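Local coordinates for uncharacterized hypothetical protein (Parabacteroides merdae, PDB 4EI0) that is of unknown function, a member of the DUF4466 family from a gut bacterium, built mainly of antiparallel beta sheets, at residues His176-Ala181 against Pro187-Lys192; Tyr197-Ser200 against Ser206-Phe209; Gly279-Thr284 against Arg290-Ile295; Tyr294-Ser299 against Thr304-Arg309. All coordinates share one frame; numbering follows the deposited sequence.

Interaction 1. Residues His176-Ala181 against Pro187-Lys192; sequences HIYSKA and PSLAAK
Y178 reaches from the end of strand 176-178 to the loop 187-192, and its side chain runs at about a right angle to that of L189. With CG anti to the carbonyl carbon (chi1 -73°), the ring projects toward L189 and K192. The two methyls of L189 approach it obliquely, on its CD1-CE1 side: CD1 of L189 lies 3.8 Å from CD1 of Y178, and CD2 of L189 lies 3.9 Å from CE1 of Y178. K192 arrives at the far end, its chain bent at chi3 and chi4 so that CE comes within 3.8 Å of CZ of Y178 and the amine donates a hydrogen bond from NZ to OH of Y178, at 2.9 Å. That hydroxyl also bonds to the side-chain amide of N170, whose OD1 in turn takes a bond from NZ of K192; phenol, ammonium and amide thus hold one another. The imidazole of H176, two residues back, comes over a face of the Y178 ring with its CD2 3.2 Å above the plane. Y178 also touches L183 of helix 180-185, which L189 and A190 touch as well. Cutting Y178 back to an alanine is likely to leave L189 without its aromatic neighbour and K192 without the hydroxyl it donates to, opening a gap between strand and loop. S179, next in the chain, is the N-cap of helix 180-185. The arrangement is that of a strand at the edge of its sheet within this chain, running into a short helix whose following loop 187-192 folds back on the strand's last aromatic side chain.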
loop_
_atom_site.group_PDB
_atom_site.type_symbol
_atom_site.label_atom_id
_atom_site.label_comp_id
_atom_site.label_asym_id
_atom_site.label_seq_id
_atom_site.Cartn_x
_atom_site.Cartn_y
_atom_site.Cartn_z
ATOM N N HIS B 176 -6.825 19.144 -40.776
ATOM C CA HIS B 176 -6.525 20.533 -40.427
ATOM C C HIS B 176 -7.651 21.390 -40.893
ATOM O O HIS B 176 -8.133 21.201 -41.989
ATOM C CB HIS B 176 -5.194 20.976 -41.060
ATOM C CG HIS B 176 -4.740 22.361 -40.615
ATOM N ND1 HIS B 176 -3.970 22.568 -39.519
ATOM C CD2 HIS B 176 -5.057 23.611 -41.109
ATOM C CE1 HIS B 176 -3.753 23.901 -39.390
ATOM N NE2 HIS B 176 -4.443 24.527 -40.332
ATOM N N ILE B 177 -8.089 22.331 -40.060
ATOM C CA ILE B 177 -9.183 23.248 -40.405
ATOM C C ILE B 177 -8.564 24.590 -40.785
ATOM O O ILE B 177 -7.975 25.253 -39.960
ATOM C CB ILE B 177 -10.176 23.492 -39.220
ATOM C CG1 ILE B 177 -10.581 22.187 -38.488
ATOM C CG2 ILE B 177 -11.370 24.243 -39.725
ATOM C CD1 ILE B 177 -11.165 21.112 -39.368
ATOM N N TYR B 178 -8.705 24.944 -42.049
ATOM C CA TYR B 178 -8.304 26.211 -42.636
ATOM C C TYR B 178 -9.534 27.073 -42.637
ATOM O O TYR B 178 -10.628 26.563 -42.733
ATOM C CB TYR B 178 -7.833 26.011 -44.097
ATOM C CG TYR B 178 -6.472 25.342 -44.163
ATOM C CD1 TYR B 178 -5.332 26.012 -43.706
ATOM C CD2 TYR B 178 -6.325 24.034 -44.594
ATOM C CE1 TYR B 178 -4.087 25.394 -43.709
ATOM C CE2 TYR B 178 -5.064 23.409 -44.602
ATOM C CZ TYR B 178 -3.951 24.107 -44.173
ATOM O OH TYR B 178 -2.709 23.524 -44.172
ATOM N N SER B 179 -9.336 28.374 -42.536
ATOM C CA SER B 179 -10.407 29.361 -42.499
ATOM C C SER B 179 -10.475 30.160 -43.750
ATOM O O SER B 179 -9.607 30.086 -44.621
ATOM C CB SER B 179 -10.149 30.352 -41.363
ATOM O OG SER B 179 -8.927 31.047 -41.589
ATOM N N LYS B 180 -11.520 30.956 -43.850
ATOM C CA LYS B 180 -11.670 31.852 -44.963
ATOM C C LYS B 180 -10.541 32.893 -44.990
ATOM O O LYS B 180 -10.140 33.316 -46.061
ATOM C CB LYS B 180 -13.053 32.498 -44.933
ATOM C CG LYS B 180 -14.172 31.515 -45.283
ATOM C CD LYS B 180 -15.564 32.106 -45.081
ATOM C CE LYS B 180 -16.608 31.300 -45.850
ATOM N NZ LYS B 180 -18.007 31.741 -45.671
ATOM N N ALA B 181 -10.031 33.278 -43.820
ATOM C CA ALA B 181 -8.919 34.221 -43.731
ATOM C C ALA B 181 -7.684 33.566 -44.293
ATOM O O ALA B 181 -6.934 34.199 -45.022
ATOM C CB ALA B 181 -8.647 34.589 -42.295
ATOM N N PRO B 187 -4.268 31.978 -51.343
ATOM C CA PRO B 187 -5.309 31.290 -52.103
ATOM C C PRO B 187 -4.955 29.847 -52.539
ATOM O O PRO B 187 -5.843 29.060 -52.821
ATOM C CB PRO B 187 -5.537 32.197 -53.313
ATOM C CG PRO B 187 -5.051 33.551 -52.895
ATOM C CD PRO B 187 -3.942 33.296 -51.911
ATOM N N SER B 188 -3.668 29.526 -52.596
ATOM C CA SER B 188 -3.201 28.186 -52.958
ATOM C C SER B 188 -3.692 27.108 -51.974
ATOM O O SER B 188 -3.747 25.961 -52.339
ATOM C CB SER B 188 -1.641 28.140 -53.019
ATOM O OG SER B 188 -1.050 28.316 -51.724
ATOM N N LEU B 189 -4.007 27.464 -50.727
ATOM C CA LEU B 189 -4.497 26.477 -49.796
ATOM C C LEU B 189 -5.767 25.794 -50.311
ATOM O O LEU B 189 -6.005 24.662 -49.919
ATOM C CB LEU B 189 -4.735 27.047 -48.383
ATOM C CG LEU B 189 -3.489 27.514 -47.650
ATOM C CD1 LEU B 189 -3.979 28.321 -46.460
ATOM C CD2 LEU B 189 -2.590 26.347 -47.194
ATOM N N ALA B 190 -6.582 26.445 -51.143
ATOM C CA ALA B 190 -7.784 25.824 -51.713
ATOM C C ALA B 190 -7.528 24.442 -52.352
ATOM O O ALA B 190 -8.369 23.558 -52.256
ATOM C CB ALA B 190 -8.480 26.755 -52.694
ATOM N N ALA B 191 -6.355 24.239 -52.936
ATOM C CA ALA B 191 -5.985 22.956 -53.560
ATOM C C ALA B 191 -5.832 21.795 -52.552
ATOM O O ALA B 191 -5.924 20.661 -52.926
ATOM C CB ALA B 191 -4.751 23.126 -54.419
ATOM N N LYS B 192 -5.586 22.095 -51.277
ATOM C CA LYS B 192 -5.475 21.100 -50.184
ATOM C C LYS B 192 -6.831 20.757 -49.530
ATOM O O LYS B 192 -6.877 19.892 -48.667
ATOM C CB LYS B 192 -4.572 21.650 -49.048
ATOM C CG LYS B 192 -3.110 21.342 -49.215
ATOM C CD LYS B 192 -2.214 22.354 -48.518
ATOM C CE LYS B 192 -2.350 22.272 -47.027
ATOM N NZ LYS B 192 -1.055 22.413 -46.318
#

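Interaction 2. Residues Tyr197-Ser200 against Ser206-Phe209; sequences YAYS and SHAF
Y197 and F209, A198 and A208, and Y199 and H207 pair across an antiparallel beta hairpin. The backbone bonds centre on the hydrogen-bonded pair A198 and A208: N of A198 donates to O of A208 at 3.1 Å, and N of A208 returns a bond to O of A198 at 2.9 Å. Nearer the turn, N of S200 donates to O of S206 at 2.9 Å. CA-H...O contacts run between these bonds, as from CA of Y199 to O of S206.

The aromatic side chains gather on the face that carries Y197, Y199, H207 and F209. In Y199, CG anti to the backbone N (chi1 176°) brings CD1 over one face of the H207 imidazole, toward its rim, with CD1 of Y199 3.4 Å from CE1 of H207; the planes are inclined by 47°, an oblique pair. Y197 lies beside H207 and points the same way, so these two rings meet rim to rim. At the end away from the turn, CD1 of Y197 packs 4.1 Å from CE1 of F209, each at the edge of the other ring.

One side-chain hydrogen bond joins the cluster, between OH of Y197 and ND1 of H207 at 2.7 Å. Each atom lies near the plane of the other ring. V303 of strand 302-311 packs on both Y197 and H207. The imidazole is therefore probably held in its rotation by a bond at its edge and an aromatic CH over its face, and OH of Y197 and ND1 of H207, both on buried residues, satisfy each other.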
loop_
_atom_site.group_PDB
_atom_site.type_symbol
_atom_site.label_atom_id
_atom_site.label_comp_id
_atom_site.label_asym_id
_atom_site.label_seq_id
_atom_site.Cartn_x
_atom_site.Cartn_y
_atom_site.Cartn_z
ATOM N N TYR B 197 -17.274 22.665 -44.880
ATOM C CA TYR B 197 -18.417 22.695 -43.975
ATOM C C TYR B 197 -19.207 23.959 -44.181
ATOM O O TYR B 197 -18.636 25.016 -44.423
ATOM C CB TYR B 197 -17.919 22.655 -42.555
ATOM C CG TYR B 197 -18.943 23.070 -41.575
ATOM C CD1 TYR B 197 -19.882 22.147 -41.114
ATOM C CD2 TYR B 197 -19.001 24.366 -41.104
ATOM C CE1 TYR B 197 -20.854 22.501 -40.210
ATOM C CE2 TYR B 197 -19.990 24.745 -40.187
ATOM C CZ TYR B 197 -20.914 23.804 -39.744
ATOM O OH TYR B 197 -21.862 24.119 -38.815
ATOM N N ALA B 198 -20.524 23.849 -44.077
ATOM C CA ALA B 198 -21.396 24.998 -44.005
ATOM C C ALA B 198 -22.582 24.652 -43.119
ATOM O O ALA B 198 -23.045 23.533 -43.157
ATOM C CB ALA B 198 -21.895 25.335 -45.384
ATOM N N TYR B 199 -23.103 25.618 -42.373
ATOM C CA TYR B 199 -24.385 25.472 -41.682
ATOM C C TYR B 199 -25.443 26.250 -42.404
ATOM O O TYR B 199 -25.242 27.391 -42.685
ATOM C CB TYR B 199 -24.295 26.048 -40.286
ATOM C CG TYR B 199 -25.607 26.015 -39.531
ATOM C CD1 TYR B 199 -26.112 24.810 -39.038
ATOM C CD2 TYR B 199 -26.316 27.178 -39.263
ATOM C CE1 TYR B 199 -27.300 24.767 -38.318
ATOM C CE2 TYR B 199 -27.516 27.146 -38.538
ATOM C CZ TYR B 199 -27.999 25.942 -38.072
ATOM O OH TYR B 199 -29.169 25.877 -37.385
ATOM N N SER B 200 -26.587 25.655 -42.676
ATOM C CA SER B 200 -27.715 26.382 -43.256
ATOM C C SER B 200 -28.851 26.392 -42.238
ATOM O O SER B 200 -29.037 25.444 -41.464
ATOM C CB SER B 200 -28.167 25.732 -44.566
ATOM O OG SER B 200 -29.467 26.124 -44.948
ATOM N N SER B 206 -29.155 22.007 -42.744
ATOM C CA SER B 206 -28.535 22.060 -41.413
ATOM C C SER B 206 -26.965 22.084 -41.510
ATOM O O SER B 206 -26.405 22.796 -42.352
ATOM C CB SER B 206 -29.086 20.891 -40.587
ATOM O OG SER B 206 -28.415 20.737 -39.375
ATOM N N HIS B 207 -26.281 21.309 -40.676
ATOM C CA HIS B 207 -24.824 21.152 -40.742
ATOM C C HIS B 207 -24.452 20.260 -41.913
ATOM O O HIS B 207 -24.870 19.141 -41.963
ATOM C CB HIS B 207 -24.331 20.555 -39.449
ATOM C CG HIS B 207 -24.584 21.425 -38.220
ATOM N ND1 HIS B 207 -23.844 22.501 -37.930
ATOM C CD2 HIS B 207 -25.491 21.291 -37.179
ATOM C CE1 HIS B 207 -24.256 23.038 -36.783
ATOM N NE2 HIS B 207 -25.264 22.293 -36.315
ATOM N N ALA B 208 -23.672 20.754 -42.875
ATOM C CA ALA B 208 -23.430 20.063 -44.133
ATOM C C ALA B 208 -21.954 19.964 -44.443
ATOM O O ALA B 208 -21.165 20.818 -44.001
ATOM C CB ALA B 208 -24.167 20.752 -45.273
ATOM N N PHE B 209 -21.570 18.907 -45.158
ATOM C CA PHE B 209 -20.218 18.760 -45.714
ATOM C C PHE B 209 -20.386 18.708 -47.219
ATOM O O PHE B 209 -21.192 17.934 -47.759
ATOM C CB PHE B 209 -19.522 17.474 -45.313
ATOM C CG PHE B 209 -18.988 17.426 -43.902
ATOM C CD1 PHE B 209 -18.839 18.554 -43.107
ATOM C CD2 PHE B 209 -18.553 16.202 -43.390
ATOM C CE1 PHE B 209 -18.292 18.457 -41.823
ATOM C CE2 PHE B 209 -18.042 16.090 -42.109
ATOM C CZ PHE B 209 -17.881 17.234 -41.326
#

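Interaction 3. Residues Gly279-Thr284 against Arg290-Ile295; sequences GAWVET and RAYVYI
W281 and Y292 face each other across an antiparallel beta hairpin, strands 278-283 and 289-299, as a non-hydrogen-bonded pair. CD1 of Y292 comes over the centre of one face of the indole, 3.9 Å from CD2 of W281, while the ring planes stay oblique at 47°. CA of G279 lies close to the hydroxyl end of the phenol, 3.8 Å from OH of Y292; a side chain there would run into that hydroxyl. On the other face of the sheet, CG2 of V282 packs 4.2 Å from CG2 of V293, with A280 and A291 beside them.

The backbone keeps these side chains in step through two hydrogen-bonded pairs, A280 with V293 and V282 with A291; N of V282 gives the shortest of the four bonds, 2.8 Å to O of A291.

Farther out, neighbouring elements fix the layer. OH of Y292 bonds to the carbonyl of L240, V237 of strand 233-238 packs on W281, and V307 of strand 302-311 touches A291 and V293. Back within the hairpin, near the turn, E283 and R290 run side by side in a salt bridge with carboxylate and guanidinium nearly coplanar, 8° apart, and NH1 of R290 is held by the carbonyl of F259. A single oxygen takes two nitrogens of the guanidinium side-on: OE1 of E283 receives NE of R290 at 2.7 Å on its anti lone pair and NH2 of R290 at 2.8 Å.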
loop_
_atom_site.group_PDB
_atom_site.type_symbol
_atom_site.label_atom_id
_atom_site.label_comp_id
_atom_site.label_asym_id
_atom_site.label_seq_id
_atom_site.Cartn_x
_atom_site.Cartn_y
_atom_site.Cartn_z
ATOM N N GLY B 279 -21.306 11.031 -38.179
ATOM C CA GLY B 279 -19.956 10.764 -38.637
ATOM C C GLY B 279 -19.916 10.662 -40.148
ATOM O O GLY B 279 -20.969 10.595 -40.790
ATOM N N ALA B 280 -18.705 10.620 -40.683
ATOM C CA ALA B 280 -18.529 10.429 -42.099
ATOM C C ALA B 280 -17.251 9.678 -42.370
ATOM O O ALA B 280 -16.143 10.077 -41.913
ATOM C CB ALA B 280 -18.501 11.763 -42.775
ATOM N N TRP B 281 -17.344 8.564 -43.059
ATOM C CA TRP B 281 -16.142 7.931 -43.640
ATOM C C TRP B 281 -15.774 8.691 -44.883
ATOM O O TRP B 281 -16.632 8.972 -45.686
ATOM C CB TRP B 281 -16.387 6.518 -44.052
ATOM C CG TRP B 281 -16.702 5.582 -42.911
ATOM C CD1 TRP B 281 -17.941 5.129 -42.522
ATOM C CD2 TRP B 281 -15.763 4.902 -42.054
ATOM N NE1 TRP B 281 -17.832 4.250 -41.491
ATOM C CE2 TRP B 281 -16.550 4.081 -41.155
ATOM C CE3 TRP B 281 -14.400 4.911 -41.924
ATOM C CZ2 TRP B 281 -15.975 3.285 -40.197
ATOM C CZ3 TRP B 281 -13.830 4.130 -40.918
ATOM C CH2 TRP B 281 -14.614 3.335 -40.068
ATOM N N VAL B 282 -14.488 8.958 -45.068
ATOM C CA VAL B 282 -13.995 9.819 -46.152
ATOM C C VAL B 282 -12.874 9.101 -46.875
ATOM O O VAL B 282 -12.074 8.408 -46.252
ATOM C CB VAL B 282 -13.483 11.141 -45.549
ATOM C CG1 VAL B 282 -12.715 11.958 -46.541
ATOM C CG2 VAL B 282 -14.672 11.916 -45.004
ATOM N N GLU B 283 -12.802 9.295 -48.198
ATOM C CA GLU B 283 -11.604 8.923 -48.975
ATOM C C GLU B 283 -11.234 10.092 -49.858
ATOM O O GLU B 283 -12.102 10.626 -50.544
ATOM C CB GLU B 283 -11.852 7.674 -49.821
ATOM C CG GLU B 283 -10.619 7.185 -50.617
ATOM C CD GLU B 283 -10.923 5.936 -51.421
ATOM O OE1 GLU B 283 -10.967 4.855 -50.818
ATOM O OE2 GLU B 283 -11.201 6.036 -52.629
ATOM N N THR B 284 -9.968 10.509 -49.823
ATOM C CA THR B 284 -9.562 11.707 -50.547
ATOM C C THR B 284 -9.538 11.410 -52.022
ATOM O O THR B 284 -9.448 10.222 -52.437
ATOM C CB THR B 284 -8.187 12.233 -50.122
ATOM O OG1 THR B 284 -7.228 11.198 -50.225
ATOM C CG2 THR B 284 -8.208 12.659 -48.682
ATOM N N ARG B 290 -7.786 7.634 -46.247
ATOM C CA ARG B 290 -9.122 7.487 -45.745
ATOM C C ARG B 290 -9.192 8.055 -44.360
ATOM O O ARG B 290 -8.176 8.137 -43.674
ATOM C CB ARG B 290 -9.517 6.039 -45.734
ATOM C CG ARG B 290 -9.893 5.566 -47.101
ATOM C CD ARG B 290 -10.169 4.076 -47.060
ATOM N NE ARG B 290 -10.546 3.666 -48.379
ATOM C CZ ARG B 290 -10.954 2.447 -48.688
ATOM N NH1 ARG B 290 -11.028 1.455 -47.786
ATOM N NH2 ARG B 290 -11.283 2.231 -49.935
ATOM N N ALA B 291 -10.373 8.481 -43.941
ATOM C CA ALA B 291 -10.491 9.084 -42.605
ATOM C C ALA B 291 -11.892 8.819 -42.089
ATOM O O ALA B 291 -12.810 8.492 -42.868
ATOM C CB ALA B 291 -10.235 10.577 -42.679
ATOM N N TYR B 292 -12.062 8.988 -40.787
ATOM C CA TYR B 292 -13.374 8.969 -40.168
ATOM C C TYR B 292 -13.465 10.256 -39.380
ATOM O O TYR B 292 -12.625 10.515 -38.480
ATOM C CB TYR B 292 -13.567 7.728 -39.245
ATOM C CG TYR B 292 -14.903 7.719 -38.536
ATOM C CD1 TYR B 292 -16.080 7.599 -39.264
ATOM C CD2 TYR B 292 -15.003 7.877 -37.173
ATOM C CE1 TYR B 292 -17.324 7.623 -38.656
ATOM C CE2 TYR B 292 -16.263 7.882 -36.544
ATOM C CZ TYR B 292 -17.411 7.807 -37.290
ATOM O OH TYR B 292 -18.666 7.779 -36.700
ATOM N N VAL B 293 -14.458 11.070 -39.712
ATOM C CA VAL B 293 -14.736 12.340 -39.047
ATOM C C VAL B 293 -15.939 12.145 -38.102
ATOM O O VAL B 293 -16.993 11.689 -38.526
ATOM C CB VAL B 293 -15.085 13.404 -40.079
ATOM C CG1 VAL B 293 -15.321 14.761 -39.374
ATOM C CG2 VAL B 293 -14.023 13.428 -41.173
ATOM N N TYR B 294 -15.745 12.396 -36.805
ATOM C CA TYR B 294 -16.792 12.165 -35.796
ATOM C C TYR B 294 -17.235 13.509 -35.293
ATOM O O TYR B 294 -16.402 14.342 -34.991
ATOM C CB TYR B 294 -16.256 11.304 -34.632
ATOM C CG TYR B 294 -17.279 11.137 -33.537
ATOM C CD1 TYR B 294 -18.377 10.338 -33.744
ATOM C CD2 TYR B 294 -17.162 11.793 -32.319
ATOM C CE1 TYR B 294 -19.346 10.155 -32.765
ATOM C CE2 TYR B 294 -18.129 11.644 -31.332
ATOM C CZ TYR B 294 -19.207 10.801 -31.548
ATOM O OH TYR B 294 -20.225 10.667 -30.646
ATOM N N ILE B 295 -18.535 13.733 -35.223
ATOM C CA ILE B 295 -19.092 14.989 -34.710
ATOM C C ILE B 295 -19.313 14.862 -33.210
ATOM O O ILE B 295 -20.280 14.252 -32.772
ATOM C CB ILE B 295 -20.405 15.375 -35.404
ATOM C CG1 ILE B 295 -20.281 15.331 -36.945
ATOM C CG2 ILE B 295 -20.911 16.740 -34.931
ATOM C CD1 ILE B 295 -19.191 16.139 -37.586
#

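Interaction 4. Residues Tyr294-Ser299 against Thr304-Arg309; sequences YINKAS and TVSVKR
A classic beta bulge interrupts the antiparallel hairpin of strands 289-299 and 302-311, where N296 and K297 together face T304. Before it the register is regular: Y294 and S306 form a hydrogen-bonded pair, with N of Y294 2.8 Å from O of S306 and the return bond from N of S306 to O of Y294 at 3.0 Å. At the bulge the single residue T304 serves two: its O accepts from N of N296 at 2.8 Å, and its N donates to O of K297 at 3.0 Å.

The helical backbone of N296 directs its side chain at the opposite strand. There OG of S306 donates to OD1 of N296 in a short bond of 2.5 Å, tilted 16° from the plane of the amide carbonyl. The other end of the amide, ND2, bonds to the carbonyl of L245, and OG of S306 also receives N of N156 from strand 152-159; the bulged residue is thereby tied to a helix and, through the serine, to the next strand. With an alanine at this position in place of N296, the hydroxyl of S306 is likely to lose its acceptor and the carbonyl of L245 its amide donor.

On the apolar face, CD1 of I295 meets CG1 of V305 at 3.7 Å. K297 lies alongside T304, its chain bent at chi3 (-75°), which brings NZ to a weak hydrogen bond with OG1 of T304. Two residues opposite one, with the first in a helical conformation, is the signature of the classic bulge in antiparallel sheets.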
loop_
_atom_site.group_PDB
_atom_site.type_symbol
_atom_site.label_atom_id
_atom_site.label_comp_id
_atom_site.label_asym_id
_atom_site.label_seq_id
_atom_site.Cartn_x
_atom_site.Cartn_y
_atom_site.Cartn_z
ATOM N N TYR B 294 -15.745 12.396 -36.805
ATOM C CA TYR B 294 -16.792 12.165 -35.796
ATOM C C TYR B 294 -17.235 13.509 -35.293
ATOM O O TYR B 294 -16.402 14.342 -34.991
ATOM C CB TYR B 294 -16.256 11.304 -34.632
ATOM C CG TYR B 294 -17.279 11.137 -33.537
ATOM C CD1 TYR B 294 -18.377 10.338 -33.744
ATOM C CD2 TYR B 294 -17.162 11.793 -32.319
ATOM C CE1 TYR B 294 -19.346 10.155 -32.765
ATOM C CE2 TYR B 294 -18.129 11.644 -31.332
ATOM C CZ TYR B 294 -19.207 10.801 -31.548
ATOM O OH TYR B 294 -20.225 10.667 -30.646
ATOM N N ILE B 295 -18.535 13.733 -35.223
ATOM C CA ILE B 295 -19.092 14.989 -34.710
ATOM C C ILE B 295 -19.313 14.862 -33.210
ATOM O O ILE B 295 -20.280 14.252 -32.772
ATOM C CB ILE B 295 -20.405 15.375 -35.404
ATOM C CG1 ILE B 295 -20.281 15.331 -36.945
ATOM C CG2 ILE B 295 -20.911 16.740 -34.931
ATOM C CD1 ILE B 295 -19.191 16.139 -37.586
ATOM N N ASN B 296 -18.407 15.407 -32.405
ATOM C CA ASN B 296 -18.511 15.340 -30.949
ATOM C C ASN B 296 -19.693 16.166 -30.417
ATOM O O ASN B 296 -20.392 15.732 -29.506
ATOM C CB ASN B 296 -17.221 15.855 -30.262
ATOM C CG ASN B 296 -15.991 15.064 -30.625
ATOM O OD1 ASN B 296 -15.211 15.492 -31.476
ATOM N ND2 ASN B 296 -15.751 13.963 -29.932
ATOM N N LYS B 297 -19.933 17.324 -31.033
ATOM C CA LYS B 297 -20.938 18.324 -30.573
ATOM C C LYS B 297 -21.296 19.211 -31.747
ATOM O O LYS B 297 -20.453 19.395 -32.632
ATOM C CB LYS B 297 -20.330 19.228 -29.490
ATOM C CG LYS B 297 -20.007 18.601 -28.140
ATOM C CD LYS B 297 -19.482 19.660 -27.157
ATOM C CE LYS B 297 -18.034 20.063 -27.464
ATOM N NZ LYS B 297 -17.821 21.541 -27.478
ATOM N N ALA B 298 -22.515 19.741 -31.795
ATOM C CA ALA B 298 -22.881 20.649 -32.868
ATOM C C ALA B 298 -23.993 21.575 -32.405
ATOM O O ALA B 298 -25.005 21.106 -31.935
ATOM C CB ALA B 298 -23.323 19.897 -34.140
ATOM N N SER B 299 -23.778 22.879 -32.524
ATOM C CA SER B 299 -24.801 23.914 -32.262
ATOM C C SER B 299 -24.837 24.808 -33.491
ATOM O O SER B 299 -23.990 24.660 -34.363
ATOM C CB SER B 299 -24.415 24.731 -31.031
ATOM O OG SER B 299 -23.208 25.443 -31.247
ATOM N N THR B 304 -17.807 20.679 -33.112
ATOM C CA THR B 304 -16.552 20.080 -32.720
ATOM C C THR B 304 -16.374 18.695 -33.386
ATOM O O THR B 304 -17.256 17.846 -33.264
ATOM C CB THR B 304 -16.488 19.901 -31.189
ATOM O OG1 THR B 304 -16.775 21.155 -30.555
ATOM C CG2 THR B 304 -15.123 19.432 -30.729
ATOM N N VAL B 305 -15.225 18.465 -34.038
ATOM C CA VAL B 305 -14.954 17.195 -34.719
ATOM C C VAL B 305 -13.690 16.571 -34.166
ATOM O O VAL B 305 -12.834 17.268 -33.648
ATOM C CB VAL B 305 -14.862 17.359 -36.259
ATOM C CG1 VAL B 305 -16.092 18.050 -36.831
ATOM C CG2 VAL B 305 -13.609 18.114 -36.662
ATOM N N SER B 306 -13.612 15.260 -34.265
ATOM C CA SER B 306 -12.415 14.484 -34.016
ATOM C C SER B 306 -12.227 13.493 -35.177
ATOM O O SER B 306 -13.191 12.967 -35.686
ATOM C CB SER B 306 -12.585 13.727 -32.717
ATOM O OG SER B 306 -12.830 14.647 -31.657
ATOM N N VAL B 307 -10.995 13.220 -35.579
ATOM C CA VAL B 307 -10.721 12.488 -36.847
ATOM C C VAL B 307 -9.623 11.485 -36.640
ATOM O O VAL B 307 -8.621 11.794 -35.999
ATOM C CB VAL B 307 -10.310 13.479 -37.971
ATOM C CG1 VAL B 307 -9.919 12.774 -39.277
ATOM C CG2 VAL B 307 -11.373 14.538 -38.190
ATOM N N LYS B 308 -9.841 10.267 -37.120
ATOM C CA LYS B 308 -8.801 9.297 -37.371
ATOM C C LYS B 308 -8.547 9.276 -38.859
ATOM O O LYS B 308 -9.493 9.350 -39.650
ATOM C CB LYS B 308 -9.195 7.929 -36.913
ATOM C CG LYS B 308 -8.979 7.720 -35.428
ATOM C CD LYS B 308 -9.512 6.401 -34.917
ATOM C CE LYS B 308 -9.089 6.100 -33.472
ATOM N NZ LYS B 308 -9.598 4.788 -33.003
ATOM N N ARG B 309 -7.271 9.251 -39.238
ATOM C CA ARG B 309 -6.875 9.175 -40.694
ATOM C C ARG B 309 -5.900 8.030 -40.905
ATOM O O ARG B 309 -5.078 7.738 -40.032
ATOM C CB ARG B 309 -6.253 10.492 -41.115
ATOM C CG ARG B 309 -5.899 10.586 -42.597
ATOM C CD ARG B 309 -5.068 11.804 -42.953
ATOM N NE ARG B 309 -3.741 11.744 -42.378
ATOM C CZ ARG B 309 -2.775 12.643 -42.566
ATOM N NH1 ARG B 309 -2.959 13.684 -43.358
ATOM N NH2 ARG B 309 -1.601 12.481 -41.946
#

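In the fold
Interactions 3 and 4 are consecutive hairpins of one five-stranded antiparallel sheet; they share Y294 and I295 on strand 289-299, and N of Y292 probably bonds to O of K308 between them. Interaction 2 lies in a second sheet and meets the first through F209, whose CZ is 4.1 Å from CD1 of I295 and 4.1 Å from CG1 of V293, and through H207, which packs on A298 and S299. Interaction 1, on an outermost strand of that second sheet, touches none of the others and is only partly buried. The three hairpins are buried contacts built on backbone pairing, with an aromatic cluster in interaction 2, a salt bridge in 3 and a bulge in 4, whereas interaction 1 rests on side chains alone.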